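Local atomic coordinates of serine-threonine phosphatase 2C (Toxoplasma gondii, PDB entry 2I44), a protein that binds calcium ions and probably removes phosphate groups from serine and threonine residues of other proteins, as a phosphatase of the PP2C family. Residues Gln45-Arg50 with Met91-Val96; Gly64-Glu69 with Glu129-Asp134; Lys72-Pro77 with Asn122-Met127. All coordinates share one frame; numbering follows the deposited sequence.

How the contacts relate
Followed from the N terminus, the six segments show how contacts distant in sequence tie helices to a hairpin loop and to one another. Residues 45-50 lie in the loop between strands 38-43 and 53-62, and contact 1 closes a loop from there to the end of helix 83-92. Residues 64-69 and 72-77, on helix 66-80, fall within that loop, but their partners on helix 98-130 and just after it come later, so contact 1 crosses both other contacts. Contact 3 nests within contact 2, their centres about 11 Å apart, because helix 98-130 runs back along helix 66-80. Leu-46 and Val-76 bring contacts 1 and 3 into touch.

Contact 1: residues Gln45-Arg50 with Met91-Val96; sequences QLVPGR and MLRSDV
Leu-92 ends helix 83-92 and lays its isobutyl group against the side chain of Arg-50, which it crosses at about a right angle. The two branches meet different parts of the arginine. Leu-92 CD1 rests 3.8 Å from Arg-50 CD, on the aliphatic part of the chain, whereas Leu-92 CD2 stands over the centre of the guanidinium face, 4.1 Å from Arg-50 CZ. The bend at chi3 (67°) brings the end of the arginine back beside Leu-92, and chi4 (83°) sets the plane with one face to CD2. Its edge is then left for polar partners. Arg-50 NH1 gives a hydrogen bond of 2.8 Å to the O of water 1, which lies in the guanidinium plane. The same water donates weakly to Leu-92 O, the carbonyl at the end of the helix, and so bridges a pair too far apart to bond directly. Arg-50 NH2 forms a salt bridge with Asp-52, which helps to fix the rotation of the group.

The partner loop is the connection of the beta hairpin formed by strands 38-43 and 53-62, part of one sheet of the PP2C beta sandwich. It contains a type II turn from Val-47 to Arg-50, closed by Arg-50 N to Val-47 O at 3.0 Å, with Gly-49 taking the positive phi that such a turn favours. Val-47 also packs on Trp-85 of helix 83-92.

Arg-93, the first residue to leave helical geometry, reaches this turn with a chain extended from CG to NE. Its NH2 makes a weak hydrogen bond of 3.3 Å to Pro-48 O, which lies at the guanidinium edge, near its plane; the N-H...O angle is 144°. Val-47 CG1 approaches obliquely, 4.4 Å from Arg-93 NH2.

Contact 2: residues Gly64-Glu69 with Glu129-Asp134; sequences GDFASE and EQLNKD
Phe-66, in the first turn of helix 66-80, presses its ring against Lys-133 and Leu-131, which belong to the loop that leaves the C-terminal end of helix 98-130. The two helices pack on one flank of the PP2C beta sandwich, and here the start of one meets the exit of the other. The site lies near the metal centre without being part of it: Asp-60 and Gly-61, a few residues earlier in the chain, bind calcium, and the Phe-66 side chain is about 12 Å from a calcium ion.

The bond to CB of the phenylalanine points toward the loop, and chi1 of -175°, with CG opposite the backbone N, carries the ring on to the loop side chains. Lys-133 lies over one ring face in a CH-pi contact: its CG is 3.6 Å from the centroid of the Phe-66 ring and only 10° off the normal. Here the methylene chain rather than the charged end does the touching. After a bend at chi2 the lysine runs on toward one side of the ring, where its CE comes within 3.8 Å of Phe-66 CD1.

Met-127 and Cys-128 of helix 98-130, together with Ala-136, also touch the phenylalanine. Leu-131 adds a single methyl, which approaches the ring obliquely and packs tightly: Leu-131 CD1 is 3.4 Å from Phe-66 CE1 and 3.7 Å from Phe-66 CZ.

Contact 3: residues Lys72-Pro77 with Asn122-Met127; sequences KDLVVP and NELVKM
Two helices that flank the PP2C beta sandwich, 66-80 and 98-130, run roughly antiparallel here: the axes of segments 72-77 and 122-127 make an angle of 146° and come within 10.5 Å of each other. One side chain, Leu-74, carries the contact, since it is the residue of 72-77 that touches 122-127. Its two methyls divide the work. Leu-74 CD1 faces the backbone and CB of Leu-124 on the other helix, lying 4.0 Å from Leu-124 N and 4.1 Å from Leu-124 CB. The selenium of Met-127, a selenomethionine, borders the same methyl more loosely, with SE 4.4 Å from Leu-74 CD1.

Leu-74 CD2 instead meets a carboxylate. Glu-123, extended beyond CG, brings its OE2 to 3.2 Å from that methyl, a close approach with no hydrogen bond in it. Its other oxygen, OE1, accepts a hydrogen bond from Gln-78 NE2 one turn further along helix 66-80, which helps to hold the carboxylate beside the leucine.

Leu-124 continues the interface along helix 66-80, onto Ala-67, Asn-70 and Val-71, while Val-75 and Val-76 rest on Phe-55 of strand 53-62, so that helix 66-80 lies between helix 98-130 and the sheet.

Contact 1: residues Gln45-Arg50 with Met91-Val96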
loop_
_atom_site.group_PDB
_atom_site.type_symbol
_atom_site.label_atom_id
_atom_site.label_comp_id
_atom_site.label_asym_id
_atom_site.label_seq_id
_atom_site.Cartn_x
_atom_site.Cartn_y
_atom_site.Cartn_z
ATOM N N GLN A 45 6.827 -15.477 6.376
ATOM C CA GLN A 45 7.680 -15.579 7.561
ATOM C C GLN A 45 8.766 -14.517 7.443
ATOM O O GLN A 45 9.808 -14.731 6.829
ATOM C CB GLN A 45 8.307 -16.973 7.675
ATOM C CG GLN A 45 9.381 -17.064 8.751
ATOM C CD GLN A 45 9.936 -18.468 8.928
ATOM O OE1 GLN A 45 9.312 -19.321 9.561
ATOM N NE2 GLN A 45 11.112 -18.714 8.362
ATOM N N LEU A 46 8.507 -13.363 8.044
ATOM C CA LEU A 46 9.429 -12.236 7.982
ATOM C C LEU A 46 10.649 -12.369 8.896
ATOM O O LEU A 46 11.738 -11.899 8.557
ATOM C CB LEU A 46 8.666 -10.946 8.302
ATOM C CG LEU A 46 9.389 -9.625 8.058
ATOM C CD1 LEU A 46 9.766 -9.495 6.589
ATOM C CD2 LEU A 46 8.480 -8.484 8.484
ATOM N N VAL A 47 10.468 -13.009 10.047
ATOM C CA VAL A 47 11.564 -13.185 10.995
ATOM C C VAL A 47 11.913 -14.658 11.190
ATOM O O VAL A 47 11.153 -15.405 11.802
ATOM C CB VAL A 47 11.211 -12.569 12.369
ATOM C CG1 VAL A 47 12.391 -12.717 13.331
ATOM C CG2 VAL A 47 10.832 -11.097 12.198
ATOM N N PRO A 48 13.076 -15.093 10.670
ATOM C CA PRO A 48 13.501 -16.490 10.805
ATOM C C PRO A 48 13.445 -16.984 12.248
ATOM O O PRO A 48 13.894 -16.296 13.168
ATOM C CB PRO A 48 14.926 -16.473 10.258
ATOM C CG PRO A 48 14.854 -15.424 9.200
ATOM C CD PRO A 48 14.062 -14.328 9.882
ATOM N N GLY A 49 12.885 -18.175 12.429
ATOM C CA GLY A 49 12.775 -18.756 13.753
ATOM C C GLY A 49 11.469 -18.418 14.447
ATOM O O GLY A 49 11.159 -18.995 15.490
ATOM N N ARG A 50 10.706 -17.481 13.886
ATOM C CA ARG A 50 9.430 -17.091 14.480
ATOM C C ARG A 50 8.297 -17.429 13.531
ATOM O O ARG A 50 8.520 -17.652 12.345
ATOM C CB ARG A 50 9.394 -15.589 14.785
ATOM C CG ARG A 50 10.390 -15.113 15.824
ATOM C CD ARG A 50 10.107 -13.669 16.211
ATOM N NE ARG A 50 8.835 -13.540 16.917
ATOM C CZ ARG A 50 8.675 -13.764 18.218
ATOM N NH1 ARG A 50 9.712 -14.125 18.961
ATOM N NH2 ARG A 50 7.479 -13.641 18.779
HETATM N N MSE A 91 15.337 -7.591 20.130
HETATM C CA MSE A 91 14.401 -7.575 21.251
HETATM C C MSE A 91 13.494 -8.797 21.259
HETATM O O MSE A 91 13.155 -9.317 22.322
HETATM C CB MSE A 91 13.553 -6.309 21.216
HETATM C CG MSE A 91 12.711 -6.116 22.469
HETATM SE SE MSE A 91 11.698 -4.481 22.408
HETATM C CE MSE A 91 13.154 -3.232 22.657
ATOM N N LEU A 92 13.094 -9.255 20.079
ATOM C CA LEU A 92 12.243 -10.437 19.996
ATOM C C LEU A 92 13.037 -11.671 20.428
ATOM O O LEU A 92 12.467 -12.653 20.900
ATOM C CB LEU A 92 11.713 -10.628 18.565
ATOM C CG LEU A 92 10.626 -9.649 18.094
ATOM C CD1 LEU A 92 10.324 -9.867 16.628
ATOM C CD2 LEU A 92 9.373 -9.840 18.939
ATOM N N ARG A 93 14.357 -11.609 20.269
ATOM C CA ARG A 93 15.230 -12.720 20.637
ATOM C C ARG A 93 15.852 -12.549 22.023
ATOM O O ARG A 93 16.730 -13.323 22.413
ATOM C CB ARG A 93 16.345 -12.868 19.597
ATOM C CG ARG A 93 15.844 -13.316 18.238
ATOM C CD ARG A 93 16.944 -13.358 17.191
ATOM N NE ARG A 93 16.407 -13.789 15.905
ATOM C CZ ARG A 93 17.120 -13.899 14.787
ATOM N NH1 ARG A 93 18.417 -13.608 14.787
ATOM N NH2 ARG A 93 16.531 -14.303 13.665
ATOM N N SER A 94 15.388 -11.548 22.767
ATOM C CA SER A 94 15.933 -11.264 24.096
ATOM C C SER A 94 15.034 -11.720 25.238
ATOM O O SER A 94 13.937 -12.224 25.020
ATOM C CB SER A 94 16.154 -9.767 24.255
ATOM O OG SER A 94 14.910 -9.125 24.477
ATOM N N ASP A 95 15.521 -11.518 26.461
ATOM C CA ASP A 95 14.783 -11.870 27.671
ATOM C C ASP A 95 13.815 -10.745 28.026
ATOM O O ASP A 95 12.729 -10.995 28.561
ATOM C CB ASP A 95 15.746 -12.101 28.839
ATOM C CG ASP A 95 16.499 -13.409 28.720
ATOM O OD1 ASP A 95 15.833 -14.452 28.552
ATOM O OD2 ASP A 95 17.746 -13.402 28.802
ATOM N N VAL A 96 14.222 -9.512 27.728
ATOM C CA VAL A 96 13.414 -8.322 27.987
ATOM C C VAL A 96 11.969 -8.657 28.362
ATOM O O VAL A 96 11.284 -9.386 27.644
ATOM C CB VAL A 96 13.393 -7.391 26.752
ATOM C CG1 VAL A 96 12.539 -6.160 27.039
ATOM C CG2 VAL A 96 14.816 -6.981 26.387
HETATM O O HOH W 1 12.413 -14.600 18.374
#

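Contact 2: residues Gly64-Glu69 with Glu129-Asp134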
loop_
_atom_site.group_PDB
_atom_site.type_symbol
_atom_site.label_atom_id
_atom_site.label_comp_id
_atom_site.label_asym_id
_atom_site.label_seq_id
_atom_site.Cartn_x
_atom_site.Cartn_y
_atom_site.Cartn_z
ATOM N N GLY A 64 3.280 3.447 -16.677
ATOM C CA GLY A 64 4.109 2.269 -16.854
ATOM C C GLY A 64 4.127 1.481 -15.557
ATOM O O GLY A 64 3.710 1.990 -14.516
ATOM N N ASP A 65 4.606 0.243 -15.607
ATOM C CA ASP A 65 4.660 -0.590 -14.412
ATOM C C ASP A 65 6.043 -0.600 -13.755
ATOM O O ASP A 65 6.276 -1.338 -12.802
ATOM C CB ASP A 65 4.251 -2.033 -14.746
ATOM C CG ASP A 65 5.125 -2.666 -15.830
ATOM O OD1 ASP A 65 6.282 -2.230 -16.014
ATOM O OD2 ASP A 65 4.654 -3.616 -16.496
ATOM N N PHE A 66 6.955 0.225 -14.253
ATOM C CA PHE A 66 8.308 0.241 -13.713
ATOM C C PHE A 66 8.424 0.415 -12.198
ATOM O O PHE A 66 9.092 -0.371 -11.530
ATOM C CB PHE A 66 9.149 1.320 -14.401
ATOM C CG PHE A 66 10.586 1.320 -13.970
ATOM C CD1 PHE A 66 11.503 0.449 -14.552
ATOM C CD2 PHE A 66 11.020 2.169 -12.959
ATOM C CE1 PHE A 66 12.835 0.427 -14.128
ATOM C CE2 PHE A 66 12.346 2.154 -12.529
ATOM C CZ PHE A 66 13.255 1.280 -13.116
ATOM N N ALA A 67 7.790 1.444 -11.652
ATOM C CA ALA A 67 7.876 1.685 -10.217
ATOM C C ALA A 67 7.275 0.566 -9.371
ATOM O O ALA A 67 7.910 0.108 -8.417
ATOM C CB ALA A 67 7.228 3.022 -9.863
ATOM N N SER A 68 6.062 0.123 -9.699
ATOM C CA SER A 68 5.434 -0.945 -8.915
ATOM C C SER A 68 6.157 -2.288 -9.092
ATOM O O SER A 68 6.328 -3.042 -8.133
ATOM C CB SER A 68 3.952 -1.092 -9.287
ATOM O OG SER A 68 3.781 -1.411 -10.661
ATOM N N GLU A 69 6.591 -2.581 -10.314
ATOM C CA GLU A 69 7.281 -3.840 -10.588
ATOM C C GLU A 69 8.568 -3.997 -9.777
ATOM O O GLU A 69 8.886 -5.091 -9.299
ATOM C CB GLU A 69 7.587 -3.947 -12.084
ATOM C CG GLU A 69 8.507 -5.096 -12.484
ATOM C CD GLU A 69 7.990 -6.475 -12.092
ATOM O OE1 GLU A 69 6.802 -6.614 -11.719
ATOM O OE2 GLU A 69 8.787 -7.435 -12.174
ATOM N N GLU A 129 16.612 6.949 -12.463
ATOM C CA GLU A 129 17.600 7.858 -13.035
ATOM C C GLU A 129 18.460 7.102 -14.037
ATOM O O GLU A 129 18.802 7.620 -15.100
ATOM C CB GLU A 129 18.485 8.444 -11.931
ATOM C CG GLU A 129 19.671 9.244 -12.450
ATOM C CD GLU A 129 19.252 10.355 -13.393
ATOM O OE1 GLU A 129 18.507 11.257 -12.955
ATOM O OE2 GLU A 129 19.658 10.329 -14.577
ATOM N N GLN A 130 18.799 5.866 -13.685
ATOM C CA GLN A 130 19.610 5.010 -14.538
ATOM C C GLN A 130 18.902 4.670 -15.837
ATOM O O GLN A 130 19.445 4.871 -16.920
ATOM C CB GLN A 130 19.950 3.702 -13.814
ATOM C CG GLN A 130 20.966 3.840 -12.695
ATOM C CD GLN A 130 22.294 4.388 -13.185
ATOM O OE1 GLN A 130 22.952 3.786 -14.042
ATOM N NE2 GLN A 130 22.695 5.536 -12.646
ATOM N N LEU A 131 17.680 4.161 -15.722
ATOM C CA LEU A 131 16.909 3.748 -16.888
ATOM C C LEU A 131 16.017 4.830 -17.497
ATOM O O LEU A 131 15.133 4.533 -18.301
ATOM C CB LEU A 131 16.076 2.515 -16.521
ATOM C CG LEU A 131 16.861 1.461 -15.728
ATOM C CD1 LEU A 131 15.960 0.269 -15.430
ATOM C CD2 LEU A 131 18.089 1.013 -16.512
ATOM N N ASN A 132 16.253 6.083 -17.121
ATOM C CA ASN A 132 15.479 7.210 -17.645
ATOM C C ASN A 132 13.959 7.110 -17.508
ATOM O O ASN A 132 13.228 7.392 -18.454
ATOM C CB ASN A 132 15.823 7.453 -19.121
ATOM C CG ASN A 132 17.300 7.709 -19.340
ATOM O OD1 ASN A 132 18.037 6.829 -19.793
ATOM N ND2 ASN A 132 17.746 8.918 -19.008
ATOM N N LYS A 133 13.489 6.709 -16.333
ATOM C CA LYS A 133 12.055 6.604 -16.061
ATOM C C LYS A 133 11.679 7.891 -15.316
ATOM O O LYS A 133 11.730 7.941 -14.089
ATOM C CB LYS A 133 11.784 5.381 -15.177
ATOM C CG LYS A 133 12.241 4.064 -15.782
ATOM C CD LYS A 133 11.446 3.752 -17.036
ATOM C CE LYS A 133 11.930 2.479 -17.698
ATOM N NZ LYS A 133 11.057 2.141 -18.851
ATOM N N ASP A 134 11.304 8.928 -16.060
ATOM C CA ASP A 134 10.987 10.223 -15.460
ATOM C C ASP A 134 9.773 10.336 -14.557
ATOM O O ASP A 134 9.815 11.061 -13.567
ATOM C CB ASP A 134 10.871 11.294 -16.546
ATOM C CG ASP A 134 12.175 11.527 -17.277
ATOM O OD1 ASP A 134 13.245 11.149 -16.747
ATOM O OD2 ASP A 134 12.129 12.103 -18.381
#

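Contact 3: residues Lys72-Pro77 with Asn122-Met127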
loop_
_atom_site.group_PDB
_atom_site.type_symbol
_atom_site.label_atom_id
_atom_site.label_comp_id
_atom_site.label_asym_id
_atom_site.label_seq_id
_atom_site.Cartn_x
_atom_site.Cartn_y
_atom_site.Cartn_z
ATOM N N LYS A 72 8.335 -3.468 -5.407
ATOM C CA LYS A 72 7.821 -4.656 -4.735
ATOM C C LYS A 72 8.924 -5.591 -4.247
ATOM O O LYS A 72 8.727 -6.335 -3.290
ATOM C CB LYS A 72 6.890 -5.444 -5.659
ATOM C CG LYS A 72 7.628 -6.428 -6.536
ATOM C CD LYS A 72 6.707 -7.173 -7.458
ATOM C CE LYS A 72 7.506 -8.149 -8.308
ATOM N NZ LYS A 72 6.645 -8.825 -9.303
ATOM N N ASP A 73 10.073 -5.568 -4.916
ATOM C CA ASP A 73 11.190 -6.428 -4.544
ATOM C C ASP A 73 12.187 -5.683 -3.662
ATOM O O ASP A 73 13.175 -6.258 -3.209
ATOM C CB ASP A 73 11.918 -6.950 -5.797
ATOM C CG ASP A 73 10.982 -7.637 -6.791
ATOM O OD1 ASP A 73 10.238 -8.562 -6.398
ATOM O OD2 ASP A 73 11.003 -7.254 -7.978
ATOM N N LEU A 74 11.930 -4.404 -3.417
ATOM C CA LEU A 74 12.829 -3.607 -2.593
ATOM C C LEU A 74 12.388 -3.426 -1.145
ATOM O O LEU A 74 13.223 -3.237 -0.260
ATOM C CB LEU A 74 13.021 -2.223 -3.218
ATOM C CG LEU A 74 13.572 -2.149 -4.646
ATOM C CD1 LEU A 74 13.657 -0.682 -5.083
ATOM C CD2 LEU A 74 14.947 -2.809 -4.711
ATOM N N VAL A 75 11.082 -3.479 -0.900
ATOM C CA VAL A 75 10.559 -3.268 0.445
ATOM C C VAL A 75 11.007 -4.232 1.538
ATOM O O VAL A 75 11.410 -3.790 2.611
ATOM C CB VAL A 75 9.004 -3.208 0.446
ATOM C CG1 VAL A 75 8.546 -1.942 -0.262
ATOM C CG2 VAL A 75 8.423 -4.432 -0.240
ATOM N N VAL A 76 10.945 -5.537 1.297
ATOM C CA VAL A 76 11.364 -6.462 2.339
ATOM C C VAL A 76 12.870 -6.345 2.611
ATOM O O VAL A 76 13.288 -6.227 3.769
ATOM C CB VAL A 76 10.951 -7.919 2.000
ATOM C CG1 VAL A 76 11.554 -8.890 2.998
ATOM C CG2 VAL A 76 9.430 -8.035 2.056
ATOM N N PRO A 77 13.706 -6.347 1.556
ATOM C CA PRO A 77 15.149 -6.228 1.804
ATOM C C PRO A 77 15.499 -4.937 2.552
ATOM O O PRO A 77 16.280 -4.955 3.508
ATOM C CB PRO A 77 15.741 -6.270 0.399
ATOM C CG PRO A 77 14.779 -7.167 -0.327
ATOM C CD PRO A 77 13.444 -6.634 0.135
ATOM N N ASN A 122 14.679 5.796 -2.270
ATOM C CA ASN A 122 15.958 6.320 -2.746
ATOM C C ASN A 122 16.533 5.352 -3.767
ATOM O O ASN A 122 16.995 5.759 -4.829
ATOM C CB ASN A 122 16.953 6.505 -1.591
ATOM C CG ASN A 122 16.554 7.622 -0.655
ATOM O OD1 ASN A 122 15.823 8.539 -1.039
ATOM N ND2 ASN A 122 17.045 7.564 0.580
ATOM N N GLU A 123 16.479 4.063 -3.455
ATOM C CA GLU A 123 17.011 3.053 -4.354
ATOM C C GLU A 123 16.211 2.998 -5.655
ATOM O O GLU A 123 16.780 2.874 -6.742
ATOM C CB GLU A 123 16.996 1.682 -3.682
ATOM C CG GLU A 123 17.873 0.664 -4.393
ATOM C CD GLU A 123 17.691 -0.737 -3.852
ATOM O OE1 GLU A 123 17.333 -0.869 -2.659
ATOM O OE2 GLU A 123 17.915 -1.702 -4.614
ATOM N N LEU A 124 14.892 3.087 -5.541
ATOM C CA LEU A 124 14.037 3.062 -6.724
ATOM C C LEU A 124 14.329 4.270 -7.630
ATOM O O LEU A 124 14.511 4.121 -8.841
ATOM C CB LEU A 124 12.558 3.067 -6.316
ATOM C CG LEU A 124 11.546 3.058 -7.466
ATOM C CD1 LEU A 124 11.701 1.775 -8.273
ATOM C CD2 LEU A 124 10.127 3.169 -6.917
ATOM N N VAL A 125 14.374 5.459 -7.034
ATOM C CA VAL A 125 14.627 6.686 -7.784
ATOM C C VAL A 125 15.969 6.658 -8.517
ATOM O O VAL A 125 16.087 7.187 -9.624
ATOM C CB VAL A 125 14.558 7.935 -6.857
ATOM C CG1 VAL A 125 14.995 9.180 -7.618
ATOM C CG2 VAL A 125 13.118 8.126 -6.342
ATOM N N LYS A 126 16.981 6.055 -7.902
ATOM C CA LYS A 126 18.286 5.950 -8.548
ATOM C C LYS A 126 18.155 5.029 -9.757
ATOM O O LYS A 126 18.837 5.209 -10.765
ATOM C CB LYS A 126 19.328 5.388 -7.576
ATOM C CG LYS A 126 19.700 6.346 -6.459
ATOM C CD LYS A 126 20.637 5.684 -5.465
ATOM C CE LYS A 126 20.808 6.538 -4.222
ATOM N NZ LYS A 126 21.593 5.809 -3.184
HETATM N N MSE A 127 17.282 4.031 -9.649
HETATM C CA MSE A 127 17.069 3.120 -10.762
HETATM C C MSE A 127 16.360 3.885 -11.872
HETATM O O MSE A 127 16.670 3.721 -13.056
HETATM C CB MSE A 127 16.207 1.934 -10.342
HETATM C CG MSE A 127 16.872 0.981 -9.364
HETATM SE SE MSE A 127 15.694 -0.506 -8.941
HETATM C CE MSE A 127 15.785 -1.441 -10.647
#